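PDB 3OD1: ATP phosphoribosyltransferase regulatory subunit from Bacillus halodurans, which is probably required for the first step of histidine biosynthesis and may let histidine regulate ATP phosphoribosyltransferase by feedback. Local coordinates for residues E302-F307 and A311-F316; A87-L92 and E132-G137; L148-L153 and E263-D268. All coordinates share one frame; numbering follows the deposited sequence.

Contact 1 of 3, residues E302-F307 and A311-F316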
# COMPACT_ATOMS: atom_id res chain seq x y z
N GLU B 302 -22.04 17.26 -5.45
CA GLU B 302 -21.74 18.52 -4.76
C GLU B 302 -20.37 18.55 -4.07
O GLU B 302 -19.95 19.58 -3.53
CB GLU B 302 -22.85 18.86 -3.76
CG GLU B 302 -24.22 19.05 -4.42
CD GLU B 302 -24.17 20.08 -5.55
OE1 GLU B 302 -23.40 21.07 -5.43
OE2 GLU B 302 -24.89 19.90 -6.55
N LEU B 303 -19.65 17.45 -4.10
CA LEU B 303 -18.35 17.43 -3.42
C LEU B 303 -17.31 18.32 -4.08
O LEU B 303 -16.66 19.12 -3.41
CB LEU B 303 -17.81 16.01 -3.28
CG LEU B 303 -16.48 15.86 -2.53
CD1 LEU B 303 -16.62 16.28 -1.06
CD2 LEU B 303 -15.99 14.42 -2.62
N LEU B 304 -17.13 18.19 -5.40
CA LEU B 304 -16.07 18.94 -6.08
C LEU B 304 -16.22 20.45 -5.91
O LEU B 304 -15.22 21.18 -5.93
CB LEU B 304 -15.96 18.55 -7.56
CG LEU B 304 -15.01 17.39 -7.90
CD1 LEU B 304 -13.56 17.75 -7.58
CD2 LEU B 304 -15.41 16.12 -7.16
N SER B 305 -17.46 20.91 -5.74
CA SER B 305 -17.73 22.32 -5.49
C SER B 305 -17.07 22.80 -4.21
O SER B 305 -16.62 23.94 -4.12
CB SER B 305 -19.23 22.60 -5.42
OG SER B 305 -19.83 22.41 -6.69
N LYS B 306 -17.03 21.93 -3.20
CA LYS B 306 -16.39 22.26 -1.93
C LYS B 306 -14.87 22.45 -2.06
O LYS B 306 -14.25 23.02 -1.17
CB LYS B 306 -16.71 21.21 -0.87
CG LYS B 306 -18.17 21.20 -0.50
CD LYS B 306 -18.51 20.07 0.44
CE LYS B 306 -20.02 20.00 0.66
NZ LYS B 306 -20.36 18.94 1.65
N PHE B 307 -14.29 21.97 -3.16
CA PHE B 307 -12.88 22.20 -3.45
C PHE B 307 -12.70 23.25 -4.54
O PHE B 307 -11.59 23.45 -5.04
CB PHE B 307 -12.18 20.90 -3.86
CG PHE B 307 -12.04 19.94 -2.73
CD1 PHE B 307 -10.94 20.01 -1.90
CD2 PHE B 307 -13.03 19.01 -2.47
CE1 PHE B 307 -10.81 19.13 -0.84
CE2 PHE B 307 -12.92 18.14 -1.41
CZ PHE B 307 -11.80 18.20 -0.59
N ALA B 311 -18.08 19.92 -10.21
CA ALA B 311 -18.30 18.93 -11.26
C ALA B 311 -19.25 17.87 -10.75
O ALA B 311 -19.35 17.66 -9.54
CB ALA B 311 -17.00 18.29 -11.69
N GLN B 312 -19.97 17.24 -11.66
CA GLN B 312 -20.71 16.03 -11.35
C GLN B 312 -19.66 14.93 -11.18
O GLN B 312 -18.56 15.03 -11.73
CB GLN B 312 -21.70 15.69 -12.48
CG GLN B 312 -22.57 16.87 -12.89
CD GLN B 312 -23.48 16.54 -14.06
OE1 GLN B 312 -24.51 15.88 -13.89
NE2 GLN B 312 -23.12 17.01 -15.26
N ALA B 313 -19.98 13.92 -10.38
CA ALA B 313 -19.01 12.86 -10.11
C ALA B 313 -19.71 11.60 -9.64
O ALA B 313 -20.75 11.66 -8.96
CB ALA B 313 -17.96 13.30 -9.10
N THR B 314 -19.18 10.46 -10.05
CA THR B 314 -19.65 9.19 -9.52
C THR B 314 -18.47 8.25 -9.37
O THR B 314 -17.34 8.63 -9.66
CB THR B 314 -20.78 8.57 -10.36
OG1 THR B 314 -21.24 7.37 -9.73
CG2 THR B 314 -20.32 8.26 -11.78
N GLY B 315 -18.72 7.03 -8.90
CA GLY B 315 -17.66 6.06 -8.73
C GLY B 315 -18.08 4.93 -7.81
O GLY B 315 -19.25 4.82 -7.48
N PHE B 316 -17.13 4.08 -7.43
CA PHE B 316 -17.42 3.00 -6.50
C PHE B 316 -16.20 2.67 -5.65
O PHE B 316 -15.06 3.02 -6.00
CB PHE B 316 -17.92 1.74 -7.23
CG PHE B 316 -16.85 1.04 -8.07
CD1 PHE B 316 -15.93 0.18 -7.48
CD2 PHE B 316 -16.80 1.22 -9.44
CE1 PHE B 316 -14.97 -0.47 -8.24
CE2 PHE B 316 -15.85 0.56 -10.22
CZ PHE B 316 -14.94 -0.28 -9.62
O HOH W 1 -18.87 16.57 -7.04
O HOH W 2 -19.53 19.83 -7.58
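With chi1 at -90° and chi2 at -65°, L304 swings its branched end along strand 313-316 while its CB stays over the backbone of A311. The first touch is thus made at the root of the side chain, L304 CB lying 3.7 Å from A311 N. Farther out, L304 CD2 comes within 4.3 Å of A313 CB, so that one leucine touches both alanines. The polar part of the junction is carried by water. One molecule accepts from L304 N at 2.9 Å and lies 2.8 Å from A311 O, to which it probably donates. A second accepts from A311 N at 3.0 Å and is hydrogen-bonded to S305 OG at 2.7 Å. The backbone N and O of A311 are therefore both linked to the short helix through solvent. The contact illustrates how a turn of helix can be fitted to the residues leading into a strand, and to its first member, by apolar packing and bridging waters together. L304, A311 and A313 all also touch I134 of strand 125-134. On the helix side, L303 meets T86 of helix 86-94, and F307 packs on that helix, on V60 of helix 54-60 and on M9 of the second subunit.

Contact 2 of 3, residues A87-L92 and E132-G137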
# COMPACT_ATOMS: atom_id res chain seq x y z
N ALA B 87 -12.69 11.96 -1.17
CA ALA B 87 -12.39 13.35 -0.81
C ALA B 87 -10.92 13.73 -1.11
O ALA B 87 -10.64 14.82 -1.63
CB ALA B 87 -12.79 13.63 0.64
N PRO B 88 -9.97 12.82 -0.80
CA PRO B 88 -8.60 13.13 -1.22
C PRO B 88 -8.49 13.25 -2.73
O PRO B 88 -7.78 14.13 -3.21
CB PRO B 88 -7.79 11.94 -0.68
CG PRO B 88 -8.55 11.54 0.57
CD PRO B 88 -10.02 11.72 0.19
N ILE B 89 -9.20 12.42 -3.49
CA ILE B 89 -9.12 12.54 -4.94
C ILE B 89 -9.75 13.87 -5.41
O ILE B 89 -9.26 14.50 -6.33
CB ILE B 89 -9.72 11.32 -5.66
CG1 ILE B 89 -8.74 10.15 -5.56
CG2 ILE B 89 -10.03 11.65 -7.12
CD1 ILE B 89 -9.29 8.84 -6.04
N ALA B 90 -10.82 14.30 -4.74
CA ALA B 90 -11.42 15.59 -5.08
C ALA B 90 -10.42 16.72 -4.86
O ALA B 90 -10.29 17.63 -5.70
CB ALA B 90 -12.69 15.82 -4.27
N ARG B 91 -9.70 16.67 -3.74
CA ARG B 91 -8.65 17.66 -3.47
C ARG B 91 -7.60 17.64 -4.58
O ARG B 91 -7.17 18.69 -5.07
CB ARG B 91 -7.97 17.42 -2.11
CG ARG B 91 -6.84 18.45 -1.80
CD ARG B 91 -6.12 18.19 -0.47
NE ARG B 91 -5.66 16.80 -0.34
CZ ARG B 91 -4.81 16.20 -1.17
NH1 ARG B 91 -4.29 16.85 -2.20
NH2 ARG B 91 -4.48 14.92 -0.97
N LEU B 92 -7.18 16.45 -4.96
CA LEU B 92 -6.13 16.28 -5.96
C LEU B 92 -6.59 16.90 -7.27
O LEU B 92 -5.86 17.67 -7.90
CB LEU B 92 -5.86 14.78 -6.14
CG LEU B 92 -4.50 14.27 -6.57
CD1 LEU B 92 -4.55 12.77 -6.72
CD2 LEU B 92 -4.10 14.91 -7.88
N GLU B 132 -13.00 6.84 -9.39
CA GLU B 132 -13.82 8.04 -9.45
C GLU B 132 -13.86 8.47 -10.91
O GLU B 132 -12.82 8.49 -11.58
CB GLU B 132 -13.21 9.18 -8.62
CG GLU B 132 -12.79 8.77 -7.22
CD GLU B 132 -13.96 8.36 -6.35
OE1 GLU B 132 -15.12 8.63 -6.72
OE2 GLU B 132 -13.71 7.75 -5.28
N LEU B 133 -15.05 8.78 -11.40
CA LEU B 133 -15.22 9.30 -12.75
C LEU B 133 -15.84 10.68 -12.59
O LEU B 133 -17.00 10.82 -12.20
CB LEU B 133 -16.09 8.37 -13.59
CG LEU B 133 -16.79 8.95 -14.83
CD1 LEU B 133 -15.82 9.65 -15.76
CD2 LEU B 133 -17.54 7.85 -15.58
N ILE B 134 -15.05 11.72 -12.85
CA ILE B 134 -15.42 13.06 -12.43
C ILE B 134 -15.64 13.98 -13.62
O ILE B 134 -14.82 14.04 -14.52
CB ILE B 134 -14.33 13.68 -11.54
CG1 ILE B 134 -14.11 12.82 -10.29
CG2 ILE B 134 -14.72 15.11 -11.13
CD1 ILE B 134 -12.75 13.03 -9.67
N GLY B 135 -16.77 14.67 -13.62
CA GLY B 135 -17.06 15.64 -14.66
C GLY B 135 -17.87 15.11 -15.83
O GLY B 135 -17.94 15.75 -16.87
N ASP B 136 -18.48 13.94 -15.67
CA ASP B 136 -19.32 13.37 -16.73
C ASP B 136 -20.67 13.01 -16.12
O ASP B 136 -20.79 12.08 -15.32
CB ASP B 136 -18.65 12.16 -17.38
CG ASP B 136 -19.47 11.54 -18.51
OD1 ASP B 136 -20.68 11.82 -18.63
OD2 ASP B 136 -18.89 10.76 -19.29
N GLY B 137 -21.69 13.79 -16.48
CA GLY B 137 -23.00 13.63 -15.89
C GLY B 137 -23.97 12.75 -16.65
O GLY B 137 -25.16 12.70 -16.30
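I89 and E132 cross obliquely, the isoleucine reaching out from helix 86-94 to the aliphatic part of the glutamate rather than to its carboxylate. I89 CD1 sits 3.7 Å from E132 CG, and the shorter branch also takes part, with I89 CG2 at 4.0 Å from the same E132 CG. Both methyl groups of the isoleucine thus meet this methylene from the same side. I134, two residues on along the strand, comes at a similar slant and lays its CD1 4.0 Å from I89 CG2, so that this methyl is shared between the two strand residues. What keeps the acid out of the apolar meeting is a bend in its own chain: chi2 of -65° turns the carboxylate aside, where OE1 is hydrogen-bonded to Y300 OH and OE2 to T86 OG1. The buried carboxylate is therefore gripped from two sources, one of them the very helix that supplies I89. I89 also touches L106 and Y108 of strand 104-113. L133, between the two contacting strand residues, packs instead against helix 139-155. Strands 104-113 and 125-134, with helix 86-94 against them, are consistent with motif 2, the antiparallel strand-loop-strand unit of class II aminoacyl-tRNA synthetases.

Contact 3 of 3, residues L148-L153 and E263-D268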
# COMPACT_ATOMS: atom_id res chain seq x y z
N LEU B 148 -18.21 -1.48 -14.95
CA LEU B 148 -16.81 -1.73 -14.61
C LEU B 148 -16.72 -2.51 -13.30
O LEU B 148 -16.01 -3.50 -13.22
CB LEU B 148 -16.04 -0.42 -14.52
CG LEU B 148 -14.60 -0.47 -13.98
CD1 LEU B 148 -13.76 -1.51 -14.74
CD2 LEU B 148 -13.97 0.92 -14.08
N MSE B 149 -17.46 -2.08 -12.28
CA MSE B 149 -17.45 -2.80 -11.01
C MSE B 149 -17.80 -4.27 -11.20
O MSE B 149 -17.16 -5.16 -10.62
CB MSE B 149 -18.43 -2.17 -10.02
CG MSE B 149 -18.14 -2.59 -8.57
SE MSE B 149 -19.33 -1.76 -7.26
CE MSE B 149 -21.01 -2.57 -7.78
N ILE B 150 -18.83 -4.52 -12.00
CA ILE B 150 -19.29 -5.87 -12.27
C ILE B 150 -18.21 -6.66 -13.01
O ILE B 150 -17.97 -7.83 -12.71
CB ILE B 150 -20.62 -5.87 -13.05
CG1 ILE B 150 -21.74 -5.32 -12.16
CG2 ILE B 150 -20.93 -7.28 -13.60
CD1 ILE B 150 -23.08 -5.15 -12.84
N ALA B 151 -17.55 -6.01 -13.97
CA ALA B 151 -16.52 -6.70 -14.74
C ALA B 151 -15.30 -6.99 -13.87
O ALA B 151 -14.64 -8.03 -14.01
CB ALA B 151 -16.15 -5.89 -15.97
N ALA B 152 -14.99 -6.06 -12.97
CA ALA B 152 -13.84 -6.25 -12.07
C ALA B 152 -14.13 -7.36 -11.04
O ALA B 152 -13.28 -8.19 -10.77
CB ALA B 152 -13.50 -4.94 -11.37
N LEU B 153 -15.33 -7.35 -10.47
CA LEU B 153 -15.74 -8.39 -9.54
C LEU B 153 -15.65 -9.77 -10.19
O LEU B 153 -15.13 -10.70 -9.60
CB LEU B 153 -17.14 -8.13 -9.01
CG LEU B 153 -17.20 -6.95 -8.04
CD1 LEU B 153 -18.62 -6.68 -7.60
CD2 LEU B 153 -16.30 -7.25 -6.84
N GLU B 263 -28.05 -9.01 -16.08
CA GLU B 263 -28.34 -10.16 -15.23
C GLU B 263 -27.91 -9.91 -13.79
O GLU B 263 -28.46 -10.51 -12.86
CB GLU B 263 -27.67 -11.43 -15.77
CG GLU B 263 -26.14 -11.39 -15.75
CD GLU B 263 -25.48 -12.73 -16.10
OE1 GLU B 263 -25.60 -13.69 -15.30
OE2 GLU B 263 -24.82 -12.81 -17.15
N TYR B 264 -26.95 -9.00 -13.61
CA TYR B 264 -26.34 -8.76 -12.31
C TYR B 264 -27.03 -7.68 -11.48
O TYR B 264 -26.75 -7.51 -10.29
CB TYR B 264 -24.86 -8.38 -12.48
CG TYR B 264 -24.00 -9.54 -12.95
CD1 TYR B 264 -23.53 -10.48 -12.05
CD2 TYR B 264 -23.67 -9.69 -14.29
CE1 TYR B 264 -22.75 -11.54 -12.46
CE2 TYR B 264 -22.89 -10.75 -14.72
CZ TYR B 264 -22.43 -11.67 -13.79
OH TYR B 264 -21.66 -12.73 -14.20
N VAL B 265 -27.95 -6.94 -12.10
CA VAL B 265 -28.52 -5.79 -11.42
C VAL B 265 -29.94 -6.04 -10.94
O VAL B 265 -30.69 -6.80 -11.55
CB VAL B 265 -28.47 -4.52 -12.31
CG1 VAL B 265 -27.02 -4.19 -12.68
CG2 VAL B 265 -29.30 -4.70 -13.55
N LYS B 266 -30.28 -5.42 -9.82
CA LYS B 266 -31.66 -5.37 -9.37
C LYS B 266 -31.91 -4.00 -8.77
O LYS B 266 -30.98 -3.20 -8.64
CB LYS B 266 -31.96 -6.51 -8.39
CG LYS B 266 -31.12 -6.51 -7.13
CD LYS B 266 -31.42 -7.77 -6.32
CE LYS B 266 -30.88 -7.67 -4.90
NZ LYS B 266 -31.26 -8.87 -4.08
N PHE B 267 -33.16 -3.70 -8.45
CA PHE B 267 -33.49 -2.38 -7.94
C PHE B 267 -33.95 -2.42 -6.50
O PHE B 267 -34.73 -3.29 -6.12
CB PHE B 267 -34.52 -1.71 -8.84
CG PHE B 267 -34.03 -1.47 -10.23
CD1 PHE B 267 -33.37 -0.30 -10.56
CD2 PHE B 267 -34.20 -2.44 -11.21
CE1 PHE B 267 -32.90 -0.08 -11.84
CE2 PHE B 267 -33.74 -2.23 -12.50
CZ PHE B 267 -33.09 -1.05 -12.81
N ASP B 268 -33.45 -1.48 -5.71
CA ASP B 268 -33.89 -1.33 -4.33
C ASP B 268 -34.08 0.14 -4.02
O ASP B 268 -33.16 0.81 -3.54
CB ASP B 268 -32.90 -1.97 -3.36
CG ASP B 268 -33.32 -1.82 -1.91
OD1 ASP B 268 -34.46 -1.36 -1.66
OD2 ASP B 268 -32.52 -2.15 -1.02
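OD1 of D268, the last residue of strand 265-268, is gripped by two groups, R224 NE in a salt bridge and T270 OG1 in a hydrogen bond. At the other end of the segment Y264, in the 3-10 turn leading in, and V265, the first strand residue, receive I150 of helix 139-155. There the contact itself is wholly apolar. I150 spreads its two branches over different targets. CG2, placed anti to the backbone N, lies over one face of the Y264 ring, 4.0 Å from the centroid and 24° off the ring normal, a CH-pi contact displaced toward the rim. Its nearest ring atom is Y264 CD2, 3.7 Å from I150 CG2. The longer branch passes beside the ring to its stem, where I150 CD1 meets Y264 CB at 3.7 Å. The same methyl then touches V265, with I150 CD1 4.1 Å from V265 CG1, the two side chains crossing at about a right angle. Cutting the side chain back to an alanine here would probably strip the tyrosine ring of its CH-pi partner on that face and open a gap beside Y264 CB and V265 CG1. F161 stacks with the Y264 ring and also touches I150, while V163 of strand 162-167 lies against the isoleucine. Strands 162-167 and 265-268 run parallel as neighbours, although a largely helical excursion separates them in sequence. A helix packed on such a mixed, mainly antiparallel sheet is characteristic of the catalytic-domain fold of the class II aminoacyl-tRNA synthetase family, to which this protein belongs through its HisZ subfamily.

Overall arrangement
Along the chain the order is contact 2, contact 3, contact 1, yet all three reach one mixed sheet. Contacts 1 and 2 have centres about 5 Å apart and form almost one unit, since strands 313-319 and 125-134 are neighbours; both also touch the second subunit. Contact 3 lies about 22 Å, centre to centre, from each of them, and no other chain of the assembly touches its segments. F316, on the strand of contact 1, nevertheless packs on L148 and M149 of helix 139-155, which follows strand 125-134 directly. Helices thus pack on the sheet at separate places, one group near the subunit interface and another toward the helical excursion, within a single synthetase-like domain.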